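Local coordinates for protein (CD58) (Homo sapiens, PDB 1CCZ) that binds the T-cell adhesion receptor CD2 through its N-terminal immunoglobulin domain, probably helping to hold lymphocytes to their partner cells, at residues M100-C105 against T109-V114; E129-L134 against M139-T144; V35-L38 against F43-F46; K50-L55 against S69-E74. All coordinates share one frame; numbering follows the deposited sequence.

Contact 1: M100-C105 against T109-V114. With NAG (2-acetamido-2-deoxy-beta-D-glucopyranose), chain D.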
loop_
_atom_site.group_PDB
_atom_site.type_symbol
_atom_site.label_atom_id
_atom_site.label_comp_id
_atom_site.label_asym_id
_atom_site.label_seq_id
_atom_site.Cartn_x
_atom_site.Cartn_y
_atom_site.Cartn_z
ATOM N N MET A 100 19.944 1.017 0.004
ATOM C CA MET A 100 21.377 1.263 0.126
ATOM C C MET A 100 22.064 -0.101 -0.005
ATOM O O MET A 100 21.625 -1.092 0.589
ATOM C CB MET A 100 21.739 1.841 1.495
ATOM C CG MET A 100 21.742 3.351 1.558
ATOM S SD MET A 100 22.461 3.985 3.107
ATOM C CE MET A 100 23.662 2.586 3.562
ATOM N N ILE A 101 23.136 -0.145 -0.785
ATOM C CA ILE A 101 23.898 -1.361 -0.954
ATOM C C ILE A 101 25.319 -1.161 -0.414
ATOM O O ILE A 101 25.963 -0.148 -0.692
ATOM C CB ILE A 101 24.000 -1.748 -2.445
ATOM C CG1 ILE A 101 22.616 -2.092 -2.999
ATOM C CG2 ILE A 101 24.980 -2.907 -2.608
ATOM C CD1 ILE A 101 22.616 -2.333 -4.488
ATOM N N TYR A 102 25.805 -2.109 0.382
ATOM C CA TYR A 102 27.181 -2.041 0.865
ATOM C C TYR A 102 27.725 -3.468 0.977
ATOM O O TYR A 102 26.969 -4.433 0.841
ATOM C CB TYR A 102 27.267 -1.274 2.179
ATOM C CG TYR A 102 26.457 -1.839 3.288
ATOM C CD1 TYR A 102 25.127 -1.456 3.478
ATOM C CD2 TYR A 102 27.035 -2.707 4.203
ATOM C CE1 TYR A 102 24.393 -1.930 4.577
ATOM C CE2 TYR A 102 26.327 -3.187 5.294
ATOM C CZ TYR A 102 25.010 -2.795 5.485
ATOM O OH TYR A 102 24.345 -3.256 6.604
ATOM N N TRP A 103 29.026 -3.626 1.190
ATOM C CA TRP A 103 29.583 -4.970 1.245
ATOM C C TRP A 103 30.812 -5.097 2.101
ATOM O O TRP A 103 31.406 -4.101 2.514
ATOM C CB TRP A 103 29.951 -5.423 -0.163
ATOM C CG TRP A 103 30.942 -4.492 -0.816
ATOM C CD1 TRP A 103 32.300 -4.499 -0.663
ATOM C CD2 TRP A 103 30.645 -3.389 -1.683
ATOM N NE1 TRP A 103 32.870 -3.466 -1.377
ATOM C CE2 TRP A 103 31.877 -2.768 -2.013
ATOM C CE3 TRP A 103 29.458 -2.864 -2.214
ATOM C CZ2 TRP A 103 31.954 -1.644 -2.850
ATOM C CZ3 TRP A 103 29.536 -1.743 -3.048
ATOM C CH2 TRP A 103 30.777 -1.148 -3.355
ATOM N N GLU A 104 31.194 -6.349 2.341
ATOM C CA GLU A 104 32.385 -6.700 3.113
ATOM C C GLU A 104 33.207 -7.605 2.183
ATOM O O GLU A 104 32.795 -8.719 1.878
ATOM C CB GLU A 104 31.976 -7.458 4.369
ATOM C CG GLU A 104 33.132 -8.010 5.133
ATOM C CD GLU A 104 34.180 -6.956 5.391
ATOM O OE1 GLU A 104 33.837 -5.918 5.999
ATOM O OE2 GLU A 104 35.344 -7.161 4.978
ATOM N N CYS A 105 34.351 -7.122 1.713
ATOM C CA CYS A 105 35.157 -7.897 0.774
ATOM C C CYS A 105 35.704 -9.194 1.327
ATOM O O CYS A 105 35.697 -10.219 0.637
ATOM C CB CYS A 105 36.331 -7.064 0.254
ATOM S SG CYS A 105 35.871 -5.705 -0.874
ATOM N N THR A 109 30.453 -10.740 1.353
ATOM C CA THR A 109 29.054 -10.565 1.716
ATOM C C THR A 109 28.550 -9.187 1.319
ATOM O O THR A 109 29.121 -8.174 1.709
ATOM C CB THR A 109 28.843 -10.703 3.217
ATOM O OG1 THR A 109 29.296 -11.992 3.636
ATOM C CG2 THR A 109 27.361 -10.535 3.559
ATOM N N LEU A 110 27.467 -9.172 0.560
ATOM C CA LEU A 110 26.824 -7.959 0.086
ATOM C C LEU A 110 25.537 -7.775 0.894
ATOM O O LEU A 110 24.803 -8.734 1.106
ATOM C CB LEU A 110 26.503 -8.147 -1.396
ATOM C CG LEU A 110 25.551 -7.345 -2.290
ATOM C CD1 LEU A 110 24.313 -6.901 -1.557
ATOM C CD2 LEU A 110 26.318 -6.186 -2.859
ATOM N N THR A 111 25.272 -6.559 1.365
ATOM C CA THR A 111 24.045 -6.297 2.111
ATOM C C THR A 111 23.261 -5.175 1.463
ATOM O O THR A 111 23.839 -4.201 0.976
ATOM C CB THR A 111 24.307 -5.870 3.547
ATOM O OG1 THR A 111 24.978 -6.922 4.238
ATOM C CG2 THR A 111 22.984 -5.549 4.257
ATOM N N CYS A 112 21.942 -5.329 1.447
ATOM C CA CYS A 112 21.052 -4.319 0.906
ATOM C C CYS A 112 20.091 -3.960 2.044
ATOM O O CYS A 112 19.701 -4.829 2.817
ATOM C CB CYS A 112 20.259 -4.858 -0.282
ATOM S SG CYS A 112 19.049 -3.614 -0.828
ATOM N N GLU A 113 19.729 -2.690 2.168
ATOM C CA GLU A 113 18.799 -2.289 3.210
ATOM C C GLU A 113 17.980 -1.109 2.734
ATOM O O GLU A 113 18.326 -0.456 1.751
ATOM C CB GLU A 113 19.556 -1.935 4.474
ATOM C CG GLU A 113 20.392 -0.687 4.349
ATOM C CD GLU A 113 20.714 -0.088 5.704
ATOM O OE1 GLU A 113 21.233 -0.819 6.566
ATOM O OE2 GLU A 113 20.441 1.115 5.909
ATOM N N VAL A 114 16.873 -0.837 3.412
ATOM C CA VAL A 114 16.026 0.276 3.020
ATOM C C VAL A 114 15.444 0.771 4.326
ATOM O O VAL A 114 15.088 -0.030 5.186
ATOM C CB VAL A 114 14.925 -0.166 1.984
ATOM C CG1 VAL A 114 13.935 -1.143 2.611
ATOM C CG2 VAL A 114 14.207 1.063 1.423
HETATM C C1 NAG D . 31.329 -11.003 7.273
HETATM C C2 NAG D . 30.718 -9.618 7.533
HETATM C C3 NAG D . 29.595 -9.763 8.554
HETATM C C4 NAG D . 28.571 -10.810 8.081
HETATM C C5 NAG D . 29.256 -12.124 7.679
HETATM C C6 NAG D . 28.287 -13.072 7.005
HETATM C C7 NAG D . 32.652 -8.846 8.849
HETATM C C8 NAG D . 33.569 -7.681 9.209
HETATM N N2 NAG D . 31.678 -8.601 7.967
HETATM O O3 NAG D . 28.951 -8.506 8.720
HETATM O O4 NAG D . 27.633 -11.074 9.117
HETATM O O5 NAG D . 30.321 -11.873 6.739
HETATM O O6 NAG D . 28.977 -14.106 6.321
HETATM O O7 NAG D . 32.848 -9.950 9.364
HETATM O O HOH W 1 21.662 -3.445 6.957
#

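Contact 2: E129-L134 against M139-T144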
loop_
_atom_site.group_PDB
_atom_site.type_symbol
_atom_site.label_atom_id
_atom_site.label_comp_id
_atom_site.label_asym_id
_atom_site.label_seq_id
_atom_site.Cartn_x
_atom_site.Cartn_y
_atom_site.Cartn_z
ATOM N N GLU A 129 19.717 -11.889 -13.396
ATOM C CA GLU A 129 19.297 -12.967 -12.533
ATOM C C GLU A 129 18.772 -12.518 -11.180
ATOM O O GLU A 129 19.440 -11.770 -10.489
ATOM C CB GLU A 129 20.483 -13.889 -12.333
ATOM C CG GLU A 129 20.200 -15.109 -11.533
ATOM C CD GLU A 129 21.231 -16.168 -11.800
ATOM O OE1 GLU A 129 21.454 -16.454 -12.999
ATOM O OE2 GLU A 129 21.821 -16.701 -10.826
ATOM N N HIS A 130 17.588 -13.001 -10.805
ATOM C CA HIS A 130 16.977 -12.685 -9.518
ATOM C C HIS A 130 17.545 -13.689 -8.521
ATOM O O HIS A 130 17.192 -14.865 -8.561
ATOM C CB HIS A 130 15.461 -12.837 -9.619
ATOM C CG HIS A 130 14.751 -12.720 -8.306
ATOM N ND1 HIS A 130 15.164 -11.867 -7.309
ATOM C CD2 HIS A 130 13.656 -13.352 -7.827
ATOM C CE1 HIS A 130 14.358 -11.977 -6.271
ATOM N NE2 HIS A 130 13.432 -12.871 -6.559
ATOM N N LEU A 131 18.419 -13.222 -7.627
ATOM C CA LEU A 131 19.092 -14.082 -6.647
ATOM C C LEU A 131 18.295 -14.425 -5.401
ATOM O O LEU A 131 18.362 -15.546 -4.914
ATOM C CB LEU A 131 20.429 -13.456 -6.223
ATOM C CG LEU A 131 21.439 -13.141 -7.342
ATOM C CD1 LEU A 131 22.632 -12.377 -6.768
ATOM C CD2 LEU A 131 21.913 -14.429 -7.980
ATOM N N ARG A 132 17.582 -13.443 -4.860
ATOM C CA ARG A 132 16.766 -13.662 -3.675
ATOM C C ARG A 132 15.829 -12.510 -3.325
ATOM O O ARG A 132 15.960 -11.414 -3.849
ATOM C CB ARG A 132 17.643 -14.054 -2.467
ATOM C CG ARG A 132 18.632 -13.051 -1.907
ATOM C CD ARG A 132 19.216 -13.629 -0.587
ATOM N NE ARG A 132 18.113 -13.968 0.342
ATOM C CZ ARG A 132 18.115 -13.845 1.674
ATOM N NH1 ARG A 132 19.149 -13.380 2.359
ATOM N NH2 ARG A 132 17.043 -14.195 2.339
ATOM N N SER A 133 14.831 -12.812 -2.495
ATOM C CA SER A 133 13.835 -11.853 -2.014
ATOM C C SER A 133 13.659 -12.141 -0.532
ATOM O O SER A 133 13.741 -13.290 -0.104
ATOM C CB SER A 133 12.500 -12.045 -2.706
ATOM O OG SER A 133 12.597 -11.720 -4.074
ATOM N N LEU A 134 13.449 -11.099 0.257
ATOM C CA LEU A 134 13.261 -11.257 1.691
ATOM C C LEU A 134 12.304 -10.180 2.173
ATOM O O LEU A 134 12.448 -9.008 1.828
ATOM C CB LEU A 134 14.601 -11.127 2.410
ATOM C CG LEU A 134 14.613 -11.493 3.885
ATOM C CD1 LEU A 134 14.314 -12.985 4.081
ATOM C CD2 LEU A 134 15.967 -11.139 4.447
ATOM N N MET A 139 18.916 -7.326 3.971
ATOM C CA MET A 139 19.098 -8.634 3.339
ATOM C C MET A 139 20.542 -8.761 2.936
ATOM O O MET A 139 21.079 -7.859 2.326
ATOM C CB MET A 139 18.238 -8.717 2.084
ATOM C CG MET A 139 18.428 -9.994 1.260
ATOM S SD MET A 139 17.178 -10.115 -0.072
ATOM C CE MET A 139 17.742 -8.824 -1.133
ATOM N N SER A 140 21.176 -9.874 3.273
ATOM C CA SER A 140 22.574 -10.068 2.913
ATOM C C SER A 140 22.721 -11.226 1.951
ATOM O O SER A 140 21.845 -12.086 1.867
ATOM C CB SER A 140 23.397 -10.307 4.161
ATOM O OG SER A 140 23.421 -9.121 4.938
ATOM N N TYR A 141 23.829 -11.256 1.225
ATOM C CA TYR A 141 24.044 -12.308 0.247
ATOM C C TYR A 141 25.531 -12.523 0.040
ATOM O O TYR A 141 26.283 -11.565 -0.137
ATOM C CB TYR A 141 23.363 -11.920 -1.075
ATOM C CG TYR A 141 23.763 -12.771 -2.257
ATOM C CD1 TYR A 141 23.071 -13.947 -2.576
ATOM C CD2 TYR A 141 24.833 -12.395 -3.069
ATOM C CE1 TYR A 141 23.443 -14.723 -3.680
ATOM C CE2 TYR A 141 25.208 -13.158 -4.164
ATOM C CZ TYR A 141 24.515 -14.315 -4.467
ATOM O OH TYR A 141 24.902 -15.040 -5.576
ATOM N N GLN A 142 25.953 -13.783 0.089
ATOM C CA GLN A 142 27.359 -14.124 -0.110
ATOM C C GLN A 142 27.522 -14.349 -1.612
ATOM O O GLN A 142 26.926 -15.272 -2.174
ATOM C CB GLN A 142 27.696 -15.383 0.678
ATOM C CG GLN A 142 28.422 -15.110 1.983
ATOM C CD GLN A 142 29.628 -16.022 2.153
ATOM O OE1 GLN A 142 29.537 -17.231 1.902
ATOM N NE2 GLN A 142 30.756 -15.459 2.566
ATOM N N TRP A 143 28.304 -13.500 -2.278
ATOM C CA TRP A 143 28.423 -13.655 -3.719
ATOM C C TRP A 143 29.389 -14.743 -4.181
ATOM O O TRP A 143 30.337 -15.115 -3.483
ATOM C CB TRP A 143 28.751 -12.304 -4.391
ATOM C CG TRP A 143 30.126 -11.746 -4.118
ATOM C CD1 TRP A 143 31.311 -12.158 -4.680
ATOM C CD2 TRP A 143 30.456 -10.657 -3.240
ATOM N NE1 TRP A 143 32.353 -11.396 -4.206
ATOM C CE2 TRP A 143 31.866 -10.467 -3.322
ATOM C CE3 TRP A 143 29.704 -9.825 -2.396
ATOM C CZ2 TRP A 143 32.540 -9.478 -2.589
ATOM C CZ3 TRP A 143 30.371 -8.838 -1.668
ATOM C CH2 TRP A 143 31.780 -8.675 -1.770
ATOM N N THR A 144 29.119 -15.262 -5.367
ATOM C CA THR A 144 29.954 -16.298 -5.937
ATOM C C THR A 144 30.809 -15.676 -7.031
ATOM O O THR A 144 31.905 -16.150 -7.307
ATOM C CB THR A 144 29.092 -17.435 -6.517
ATOM O OG1 THR A 144 28.428 -16.997 -7.715
ATOM C CG2 THR A 144 28.051 -17.858 -5.502
HETATM O O HOH W 2 19.842 -11.947 4.875
#

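Contact 3: V35-L38 against F43-F46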
loop_
_atom_site.group_PDB
_atom_site.type_symbol
_atom_site.label_atom_id
_atom_site.label_comp_id
_atom_site.label_asym_id
_atom_site.label_seq_id
_atom_site.Cartn_x
_atom_site.Cartn_y
_atom_site.Cartn_z
ATOM N N VAL A 35 -18.880 6.325 9.131
ATOM C CA VAL A 35 -17.846 7.109 8.480
ATOM C C VAL A 35 -18.511 8.303 7.786
ATOM O O VAL A 35 -18.143 9.445 7.999
ATOM C CB VAL A 35 -17.098 6.224 7.425
ATOM C CG1 VAL A 35 -16.323 7.090 6.438
ATOM C CG2 VAL A 35 -16.179 5.250 8.130
ATOM N N ALA A 36 -19.507 8.017 6.958
ATOM C CA ALA A 36 -20.208 9.048 6.216
ATOM C C ALA A 36 -21.516 8.457 5.743
ATOM O O ALA A 36 -21.660 7.231 5.677
ATOM C CB ALA A 36 -19.389 9.464 5.014
ATOM N N GLU A 37 -22.452 9.325 5.376
ATOM C CA GLU A 37 -23.755 8.870 4.909
ATOM C C GLU A 37 -24.472 9.883 4.027
ATOM O O GLU A 37 -24.146 11.062 4.037
ATOM C CB GLU A 37 -24.643 8.561 6.123
ATOM C CG GLU A 37 -25.135 9.801 6.803
ATOM C CD GLU A 37 -25.751 9.550 8.161
ATOM O OE1 GLU A 37 -25.571 8.466 8.738
ATOM O OE2 GLU A 37 -26.425 10.458 8.668
ATOM N N LEU A 38 -25.410 9.383 3.229
ATOM C CA LEU A 38 -26.308 10.182 2.393
ATOM C C LEU A 38 -27.624 9.658 2.976
ATOM O O LEU A 38 -28.045 8.535 2.688
ATOM C CB LEU A 38 -26.214 9.814 0.917
ATOM C CG LEU A 38 -25.005 10.396 0.180
ATOM C CD1 LEU A 38 -25.025 9.936 -1.268
ATOM C CD2 LEU A 38 -25.028 11.922 0.258
ATOM N N PHE A 43 -25.997 15.061 3.460
ATOM C CA PHE A 43 -24.726 14.392 3.585
ATOM C C PHE A 43 -24.069 14.766 4.892
ATOM O O PHE A 43 -24.178 15.903 5.360
ATOM C CB PHE A 43 -23.786 14.777 2.455
ATOM C CG PHE A 43 -22.365 14.418 2.742
ATOM C CD1 PHE A 43 -21.904 13.131 2.512
ATOM C CD2 PHE A 43 -21.498 15.352 3.299
ATOM C CE1 PHE A 43 -20.595 12.774 2.834
ATOM C CE2 PHE A 43 -20.174 15.001 3.626
ATOM C CZ PHE A 43 -19.726 13.710 3.393
ATOM N N ARG A 44 -23.404 13.801 5.511
ATOM C CA ARG A 44 -22.663 14.106 6.713
ATOM C C ARG A 44 -21.597 13.053 6.945
ATOM O O ARG A 44 -21.775 11.886 6.593
ATOM C CB ARG A 44 -23.604 14.291 7.916
ATOM C CG ARG A 44 -23.985 13.061 8.668
ATOM C CD ARG A 44 -25.006 13.387 9.756
ATOM N NE ARG A 44 -25.932 14.455 9.375
ATOM C CZ ARG A 44 -27.137 14.262 8.826
ATOM N NH1 ARG A 44 -27.583 13.037 8.579
ATOM N NH2 ARG A 44 -27.905 15.303 8.527
ATOM N N ALA A 45 -20.458 13.501 7.464
ATOM C CA ALA A 45 -19.340 12.615 7.756
ATOM C C ALA A 45 -19.164 12.629 9.277
ATOM O O ALA A 45 -19.664 13.524 9.953
ATOM C CB ALA A 45 -18.080 13.099 7.048
ATOM N N PHE A 46 -18.465 11.642 9.817
ATOM C CA PHE A 46 -18.293 11.565 11.252
ATOM C C PHE A 46 -16.854 11.426 11.680
ATOM O O PHE A 46 -15.993 11.016 10.910
ATOM C CB PHE A 46 -19.074 10.378 11.815
ATOM C CG PHE A 46 -20.500 10.327 11.371
ATOM C CD1 PHE A 46 -20.844 9.743 10.157
ATOM C CD2 PHE A 46 -21.503 10.886 12.151
ATOM C CE1 PHE A 46 -22.165 9.720 9.722
ATOM C CE2 PHE A 46 -22.831 10.867 11.724
ATOM C CZ PHE A 46 -23.158 10.284 10.506
#

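Contact 4: K50-L55 against S69-E74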
loop_
_atom_site.group_PDB
_atom_site.type_symbol
_atom_site.label_atom_id
_atom_site.label_comp_id
_atom_site.label_asym_id
_atom_site.label_seq_id
_atom_site.Cartn_x
_atom_site.Cartn_y
_atom_site.Cartn_z
ATOM N N LYS A 50 -14.690 13.864 8.960
ATOM C CA LYS A 50 -15.303 15.141 8.604
ATOM C C LYS A 50 -14.276 15.946 7.845
ATOM O O LYS A 50 -13.124 16.014 8.245
ATOM C CB LYS A 50 -15.702 15.920 9.848
ATOM C CG LYS A 50 -17.100 15.651 10.322
ATOM C CD LYS A 50 -17.089 15.162 11.754
ATOM C CE LYS A 50 -17.650 16.201 12.688
ATOM N NZ LYS A 50 -19.093 16.383 12.406
ATOM N N ASN A 51 -14.681 16.530 6.732
ATOM C CA ASN A 51 -13.779 17.352 5.947
ATOM C C ASN A 51 -12.749 16.594 5.123
ATOM O O ASN A 51 -11.914 17.221 4.475
ATOM C CB ASN A 51 -13.066 18.367 6.853
ATOM C CG ASN A 51 -14.041 19.323 7.543
ATOM O OD1 ASN A 51 -14.860 19.967 6.884
ATOM N ND2 ASN A 51 -13.954 19.416 8.873
ATOM N N ARG A 52 -12.776 15.263 5.138
ATOM C CA ARG A 52 -11.819 14.544 4.308
ATOM C C ARG A 52 -12.335 13.313 3.593
ATOM O O ARG A 52 -11.573 12.383 3.336
ATOM C CB ARG A 52 -10.556 14.193 5.087
ATOM C CG ARG A 52 -10.763 13.369 6.308
ATOM C CD ARG A 52 -9.469 12.725 6.691
ATOM N NE ARG A 52 -9.661 11.762 7.765
ATOM C CZ ARG A 52 -9.153 10.538 7.760
ATOM N NH1 ARG A 52 -8.424 10.140 6.730
ATOM N NH2 ARG A 52 -9.364 9.724 8.783
ATOM N N VAL A 53 -13.629 13.304 3.281
ATOM C CA VAL A 53 -14.227 12.210 2.514
ATOM C C VAL A 53 -15.178 12.811 1.471
ATOM O O VAL A 53 -15.682 13.919 1.639
ATOM C CB VAL A 53 -15.047 11.205 3.402
ATOM C CG1 VAL A 53 -14.166 10.570 4.452
ATOM C CG2 VAL A 53 -16.213 11.906 4.050
ATOM N N TYR A 54 -15.380 12.109 0.369
ATOM C CA TYR A 54 -16.332 12.553 -0.626
ATOM C C TYR A 54 -17.194 11.331 -0.955
ATOM O O TYR A 54 -16.684 10.240 -1.210
ATOM C CB TYR A 54 -15.664 13.047 -1.888
ATOM C CG TYR A 54 -16.655 13.092 -3.035
ATOM C CD1 TYR A 54 -17.736 13.979 -3.008
ATOM C CD2 TYR A 54 -16.537 12.225 -4.132
ATOM C CE1 TYR A 54 -18.669 14.003 -4.037
ATOM C CE2 TYR A 54 -17.462 12.242 -5.159
ATOM C CZ TYR A 54 -18.526 13.137 -5.101
ATOM O OH TYR A 54 -19.450 13.161 -6.111
ATOM N N LEU A 55 -18.505 11.515 -0.962
ATOM C CA LEU A 55 -19.414 10.412 -1.221
ATOM C C LEU A 55 -20.185 10.604 -2.517
ATOM O O LEU A 55 -21.001 11.527 -2.632
ATOM C CB LEU A 55 -20.385 10.295 -0.045
ATOM C CG LEU A 55 -21.308 9.088 0.095
ATOM C CD1 LEU A 55 -20.594 7.806 -0.325
ATOM C CD2 LEU A 55 -21.748 8.998 1.546
ATOM N N SER A 69 -2.469 6.009 9.164
ATOM C CA SER A 69 -2.432 4.597 9.544
ATOM C C SER A 69 -3.687 4.115 10.240
ATOM O O SER A 69 -4.109 2.974 10.043
ATOM C CB SER A 69 -1.238 4.321 10.458
ATOM O OG SER A 69 -0.566 5.532 10.739
ATOM N N SER A 70 -4.274 4.970 11.074
ATOM C CA SER A 70 -5.481 4.598 11.801
ATOM C C SER A 70 -6.605 4.251 10.817
ATOM O O SER A 70 -7.545 3.531 11.163
ATOM C CB SER A 70 -5.906 5.737 12.729
ATOM O OG SER A 70 -5.581 6.998 12.168
ATOM N N ASP A 71 -6.484 4.747 9.586
ATOM C CA ASP A 71 -7.472 4.482 8.543
ATOM C C ASP A 71 -7.453 3.059 8.031
ATOM O O ASP A 71 -8.365 2.640 7.320
ATOM C CB ASP A 71 -7.263 5.411 7.364
ATOM C CG ASP A 71 -7.642 6.817 7.679
ATOM O OD1 ASP A 71 -8.406 7.022 8.646
ATOM O OD2 ASP A 71 -7.177 7.717 6.964
ATOM N N GLU A 72 -6.405 2.318 8.365
ATOM C CA GLU A 72 -6.311 0.930 7.927
ATOM C C GLU A 72 -7.391 0.152 8.657
ATOM O O GLU A 72 -7.403 0.089 9.890
ATOM C CB GLU A 72 -4.954 0.340 8.277
ATOM C CG GLU A 72 -4.863 -1.123 7.929
ATOM C CD GLU A 72 -3.434 -1.577 7.750
ATOM O OE1 GLU A 72 -2.634 -0.811 7.174
ATOM O OE2 GLU A 72 -3.117 -2.701 8.186
ATOM N N ASP A 73 -8.284 -0.468 7.905
ATOM C CA ASP A 73 -9.380 -1.163 8.550
ATOM C C ASP A 73 -10.308 -1.736 7.508
ATOM O O ASP A 73 -10.083 -1.600 6.302
ATOM C CB ASP A 73 -10.165 -0.150 9.386
ATOM C CG ASP A 73 -10.586 -0.691 10.712
ATOM O OD1 ASP A 73 -10.796 -1.920 10.813
ATOM O OD2 ASP A 73 -10.708 0.117 11.656
ATOM N N GLU A 74 -11.358 -2.389 7.986
ATOM C CA GLU A 74 -12.363 -2.909 7.096
ATOM C C GLU A 74 -13.479 -1.870 7.071
ATOM O O GLU A 74 -13.843 -1.321 8.112
ATOM C CB GLU A 74 -12.923 -4.215 7.605
ATOM C CG GLU A 74 -13.606 -4.971 6.499
ATOM C CD GLU A 74 -14.830 -5.696 6.964
ATOM O OE1 GLU A 74 -15.160 -5.621 8.167
ATOM O OE2 GLU A 74 -15.466 -6.346 6.112
#

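Contact 1: M100-C105 against T109-V114
M100 to E104 and T109 to E113 run antiparallel as the two arms of a hairpin, their short axes 4.6 Å apart at the closest point and 158° from one another. M100–E113, Y102–T111 and E104–T109 are the hydrogen-bonded pairs, each with two backbone bonds; T111 N, for instance, bonds to Y102 O at 2.8 Å. I101–C112 and W103–L110 are the non-hydrogen-bonded pairs between them, and their side chains turn to the opposite face.

On the M100, Y102 and E104 face, Y102 is the central group. With CG set between backbone N and carbonyl carbon (chi1 59°), its ring comes over T111, whose CB lies 3.9 Å from the ring centroid, under one face. The carboxylate of E113 meets the edge instead, near the ring plane, and a single water ties Y102 OH to E113 OE1, 2.7 Å from each. T111 OG1 turns to S140. At the turn end, the sugar lies against E104 and T109: E104 CG is 3.2 Å from N2 of the N-acetylglucosamine, while O6 gives T109 OG1 only a weak bond, the stronger partner of that hydroxyl being N107.

On the reverse face I101 CG2 touches L110 CD2 at 3.6 Å, and both lean into the core, on C152 and F150 of strand 150-156. C112 is disulfide-bonded to C152, the cross-sandwich link of an immunoglobulin domain. Strand 100-104 is one of the two outer strands of this three-stranded sheet; strand 109-113, in the middle, also pairs with strand 138-142 through backbone bonds (L110 with Y141, C112 with M139).

Contact 2: E129-L134 against M139-T144
L131 and Y141 meet at about a right angle: the CD1 methyl of L131 sits over one face of the Y141 ring, 3.9 Å from its centroid and 3.5 Å from Y141 CZ, a CH-pi contact displaced toward the rim. Beside it, R132 starts with CG between backbone N and carbonyl carbon (chi1 65°) and bends at chi3, which carries NH1 across to the other strand. In the conformer described, one of two deposited, R132 NH1 gives a hydrogen bond to S140 O at 3.0 Å, with the acceptor in the guanidinium plane. A water accepts from both R132 NH1 and S140 N. M139 CG lies over one face of the guanidinium, and the sulfur slides on past L134, with M139 SD 3.7 Å from L134 CB.

One shell out, a classic beta bulge sets the pattern: L131 and R132 both face L124, so successive residues point their side chains at strand 138-142. The two strands belong to different sheets of the C2-set sandwich, with axes 8.3 Å apart, and F150 backs both L131 and Y141.

Side chains therefore do the joining here: the apolar groups close the sandwich edge, while the arginine, partly exposed and in two conformers, probably makes a more changeable link.

Contact 3: V35-L38 against F43-F46
E37 and R44 run alongside each other in the same direction, yet their flat ends are turned almost square, carboxylate and guanidinium planes 87° apart. R44 NH1 reaches E37 OE2 at 2.8 Å in a salt bridge, the oxygen lying in the guanidinium plane and being met nearly along its C-O axis. As a hydrogen-bonded cross-strand pair the two residues share a face, and matching first torsions, CG between N and carbonyl carbon (chi1 74° in E37), set their chains on a common course over it. The other carboxylate oxygen, E37 OE1, faces the edge of the F46 ring, 3.5 Å from F46 CZ, and has K34 as its salt-bridge partner; R44 NH2 pairs with E42. E37 thus has two basic partners, R44 and K34.

These strands form the C'-C'' hairpin at the border of the V-type N-terminal domain's larger sheet. E37 N donates to R44 O at 2.9 Å, and F46 N bonds to V35 O. V35 and A36 form a classic bulge against W28.

The F43 ring packs on the face that carries A36 and L38. L38 CD2 comes to the edge of that ring, 3.8 Å from F43 CB, and A36 CB touches F43 CE1 at 4.1 Å. Beyond them V53 and L55 of the other sheet press on F43.

Contact 4: K50-L55 against S69-E74
R52 and D71 approach from opposite directions and meet end-on through two parallel bonds. R52 NH1 reaches D71 OD2 at 2.7 Å, and R52 NH2 reaches D71 OD1 at 2.9 Å, the second bond almost straight at 174°. Guanidinium and carboxylate are nearly coplanar, 18° apart. OD1 uses its syn lone pair; OD2 is also met on the syn side, though from somewhat out of the carboxylate plane. This two-pronged grip fixes the rotation of both flat groups.

Reach comes from the arginine. Its CG starts between backbone N and carbonyl carbon (chi1 58°), after which the chain runs extended to NE, so that it makes up a larger share than the aspartate of the 11.8 Å between R52 CA and D71 CA. The aspartate is short and turned so that CG lies opposite its own carbonyl carbon (chi1 -71°), presenting both oxygens to the arginine.

A salt bridge from the start of strand D to the turn between strands E and F is a hallmark of V-set immunoglobulin domains, and here it ties the start of strand 53-55 to the turn before strand 73-78 at one end of the sandwich. The 3-10 turn bearing the aspartate is held by E72 N to S69 O, and D71 O accepts from Y75 OH, the tyrosine corner of the fold.

R52 NE gives to S48 O and NH1 also to Y65 O, while F49 makes a cation-pi contact with the guanidinium. D71 OD2 takes T68 N as well, so the buried carboxylate charge is met by several donors.

Contacts 1 and 2 share the second domain and touch: strand 138-142 is the sheet neighbour of strand 109-113, and T111 OG1 meets S140 OG. Contacts 3 and 4 adjoin in the first domain, where A45 and L38 pack on V53 and L55; they lie on the other side of the chain's centre, contact 3 about 50 Å from contacts 1 and 2 between centres. Contacts 1 and 3 are partly buried hairpins built on backbone bonds. Contact 2, at the surface, and contact 4, with a buried aspartate, both join separate parts through side chains, the former mostly by packing, the latter by a charged, hydrogen-bonded pair.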